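Local coordinates for Lys-gingipain W83 (Porphyromonas gingivalis, PDB 3KM5), which cleaves proteins after lysine as a secreted cysteine protease and carries adhesin domains, here the K2 domain, that are haemolytic in vitro when isolated, at residues 52-58 with 165-171. Residues are numbered along the deposited sequence; the frame is centred on the assembly and turned at random.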
loop_
_atom_site.group_PDB
_atom_site.type_symbol
_atom_site.label_atom_id
_atom_site.label_comp_id
_atom_site.label_asym_id
_atom_site.label_seq_id
_atom_site.Cartn_x
_atom_site.Cartn_y
_atom_site.Cartn_z
ATOM N N VAL A 52 -3.224 -1.695 -8.833
ATOM C CA VAL A 52 -2.820 -1.777 -7.405
ATOM C C VAL A 52 -2.797 -0.379 -6.813
ATOM O O VAL A 52 -3.003 0.590 -7.520
ATOM C CB VAL A 52 -1.402 -2.394 -7.283
ATOM C CG1 VAL A 52 -1.370 -3.775 -7.997
ATOM C CG2 VAL A 52 -0.375 -1.420 -7.863
ATOM N N VAL A 53 -2.501 -0.266 -5.517
ATOM C CA VAL A 53 -2.089 1.024 -4.941
ATOM C C VAL A 53 -0.601 0.904 -4.513
ATOM O O VAL A 53 -0.145 -0.200 -4.162
ATOM C CB VAL A 53 -3.024 1.459 -3.798
ATOM C CG1 VAL A 53 -2.788 0.621 -2.522
ATOM C CG2 VAL A 53 -2.952 2.982 -3.535
ATOM N N SER A 54 0.132 2.018 -4.528
ATOM C CA SER A 54 1.602 1.977 -4.386
ATOM C C SER A 54 2.058 3.144 -3.549
ATOM O O SER A 54 1.446 4.205 -3.557
ATOM C CB SER A 54 2.252 2.102 -5.771
ATOM O OG SER A 54 2.043 3.405 -6.314
ATOM N N SER A 55 3.175 2.928 -2.859
ATOM C CA SER A 55 3.915 3.983 -2.183
ATOM C C SER A 55 5.422 3.644 -2.283
ATOM O O SER A 55 5.830 2.506 -2.148
ATOM C CB SER A 55 3.456 4.107 -0.723
ATOM O OG SER A 55 4.224 5.111 -0.036
ATOM N N PHE A 56 6.211 4.646 -2.581
ATOM C CA PHE A 56 7.632 4.463 -2.883
ATOM C C PHE A 56 8.575 4.964 -1.769
ATOM O O PHE A 56 8.367 6.026 -1.157
ATOM C CB PHE A 56 7.969 5.164 -4.215
ATOM C CG PHE A 56 7.336 4.496 -5.387
ATOM C CD1 PHE A 56 8.031 3.571 -6.133
ATOM C CD2 PHE A 56 6.011 4.719 -5.706
ATOM C CE1 PHE A 56 7.454 2.947 -7.198
ATOM C CE2 PHE A 56 5.411 4.102 -6.771
ATOM C CZ PHE A 56 6.126 3.185 -7.520
ATOM N N SER A 57 9.660 4.225 -1.519
ATOM C CA SER A 57 10.806 4.763 -0.772
ATOM C C SER A 57 11.976 5.037 -1.720
ATOM O O SER A 57 13.006 5.549 -1.247
ATOM C CB SER A 57 11.221 3.853 0.360
ATOM O OG SER A 57 11.707 2.624 -0.099
ATOM N N TRP A 58 11.846 4.678 -2.999
ATOM C CA TRP A 58 12.742 5.136 -4.090
ATOM C C TRP A 58 11.886 5.259 -5.329
ATOM O O TRP A 58 11.246 4.281 -5.737
ATOM C CB TRP A 58 13.889 4.158 -4.389
ATOM C CG TRP A 58 14.848 4.708 -5.434
ATOM C CD1 TRP A 58 15.970 5.474 -5.201
ATOM C CD2 TRP A 58 14.728 4.595 -6.852
ATOM N NE1 TRP A 58 16.564 5.812 -6.397
ATOM C CE2 TRP A 58 15.824 5.295 -7.425
ATOM C CE3 TRP A 58 13.815 3.965 -7.703
ATOM C CZ2 TRP A 58 16.022 5.377 -8.808
ATOM C CZ3 TRP A 58 14.013 4.041 -9.074
ATOM C CH2 TRP A 58 15.106 4.748 -9.615
ATOM N N ASP A 165 14.859 4.530 0.849
ATOM C CA ASP A 165 15.755 4.112 -0.241
ATOM C C ASP A 165 15.758 2.603 -0.431
ATOM O O ASP A 165 16.802 1.976 -0.645
ATOM C CB ASP A 165 17.182 4.634 0.035
ATOM C CG ASP A 165 18.045 4.733 -1.214
ATOM O OD1 ASP A 165 17.527 4.768 -2.347
ATOM O OD2 ASP A 165 19.276 4.819 -1.041
ATOM N N LEU A 166 14.574 1.996 -0.364
ATOM C CA LEU A 166 14.418 0.593 -0.756
ATOM C C LEU A 166 13.769 0.659 -2.140
ATOM O O LEU A 166 14.425 1.064 -3.114
ATOM C CB LEU A 166 13.665 -0.226 0.316
ATOM C CG LEU A 166 14.449 -0.747 1.561
ATOM C CD1 LEU A 166 15.636 -1.619 1.140
ATOM C CD2 LEU A 166 14.949 0.325 2.483
ATOM N N ASN A 167 12.473 0.347 -2.269
ATOM C CA ASN A 167 11.807 0.660 -3.545
ATOM C C ASN A 167 10.335 1.031 -3.381
ATOM O O ASN A 167 10.010 2.209 -3.458
ATOM C CB ASN A 167 12.079 -0.434 -4.597
ATOM C CG ASN A 167 11.822 -0.008 -6.053
ATOM O OD1 ASN A 167 12.007 -0.830 -6.976
ATOM N ND2 ASN A 167 11.418 1.246 -6.285
ATOM N N TYR A 168 9.476 0.042 -3.167
ATOM C CA TYR A 168 8.025 0.307 -3.123
ATOM C C TYR A 168 7.382 -0.741 -2.240
ATOM O O TYR A 168 7.939 -1.824 -1.964
ATOM C CB TYR A 168 7.352 0.289 -4.522
ATOM C CG TYR A 168 7.579 -0.976 -5.282
ATOM C CD1 TYR A 168 6.886 -2.112 -4.951
ATOM C CD2 TYR A 168 8.530 -1.067 -6.300
ATOM C CE1 TYR A 168 7.070 -3.275 -5.580
ATOM C CE2 TYR A 168 8.723 -2.262 -6.972
ATOM C CZ TYR A 168 7.998 -3.379 -6.602
ATOM O OH TYR A 168 8.179 -4.603 -7.205
ATOM N N ILE A 169 6.181 -0.377 -1.768
ATOM C CA ILE A 169 5.183 -1.356 -1.328
ATOM C C ILE A 169 3.925 -1.188 -2.166
ATOM O O ILE A 169 3.452 -0.069 -2.405
ATOM C CB ILE A 169 4.914 -1.266 0.164
ATOM C CG1 ILE A 169 3.891 -2.311 0.585
ATOM C CG2 ILE A 169 4.465 0.117 0.624
ATOM C CD1 ILE A 169 3.902 -2.644 2.053
ATOM N N LEU A 170 3.410 -2.310 -2.675
ATOM C CA LEU A 170 2.130 -2.323 -3.380
ATOM C C LEU A 170 1.095 -3.044 -2.511
ATOM O O LEU A 170 1.461 -4.024 -1.831
ATOM C CB LEU A 170 2.241 -3.095 -4.688
ATOM C CG LEU A 170 3.423 -2.741 -5.572
ATOM C CD1 LEU A 170 3.455 -3.620 -6.837
ATOM C CD2 LEU A 170 3.404 -1.272 -5.924
ATOM N N LEU A 171 -0.188 -2.657 -2.616
ATOM C CA LEU A 171 -1.285 -3.371 -1.975
ATOM C C LEU A 171 -2.342 -3.660 -3.002
ATOM O O LEU A 171 -2.537 -2.883 -3.925
ATOM C CB LEU A 171 -1.937 -2.591 -0.819
ATOM C CG LEU A 171 -0.990 -2.077 0.242
ATOM C CD1 LEU A 171 -1.671 -1.069 1.162
ATOM C CD2 LEU A 171 -0.460 -3.232 1.080
#
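Asn-167 meets Ser-57 through its backbone and Trp-58 through both backbone and side chain. The carbonyl O of Asn-167 accepts two successive amides, Ser-57 N at 2.8 Å from well above the carbonyl plane and Trp-58 N at 3.1 Å closer to that plane, a sharing in the manner of a classic beta bulge just past the end of strand 52-56. With CG anti to the backbone N (chi1 -161°), the side-chain amide returns to the indole: ND2 of Asn-167 lies at the ring edge, 3.9 Å from CE3 of Trp-58, the two planes 74° apart. From there ND2 gives a weak, bent bond to Trp-58 O and a further one to Phe-127 O, while OD1 is held by Asn-87.

Ser-57 turns its hydroxyl toward the opposing loop. OG of Ser-57 accepts Leu-166 N at 2.9 Å and is also bonded to Asp-93, whose other carboxylate oxygen receives the amide of Asn-167; Ser-57 O meanwhile takes the amide of Asp-165.

Beyond this loop, strands 52-56 and 168-171 run antiparallel within one sheet of the beta jelly-roll sandwich that forms this cleaved adhesin domain, linked by four backbone bonds between Val-53 and Leu-171 and between Ser-55 and Ile-169. The side chains of these four share one face, where CG1 of Val-53 lies beside CB of Leu-171 (3.7 Å), and Leu-171 and Ile-169 reach strand 155-161 of the other sheet. On the reverse face CB of Tyr-168 sits over the Phe-56 ring, 4.1 Å from its centroid, and Leu-170 CD2 packs on Ser-54 CB.

At the partly exposed end, OD1 of Asp-165 comes to 3.3 Å from CD1 of Trp-58, carboxylate and indole planes 30° apart; Arg-126 joins both, by a salt bridge to Asp-165 and a cation-pi contact with Trp-58.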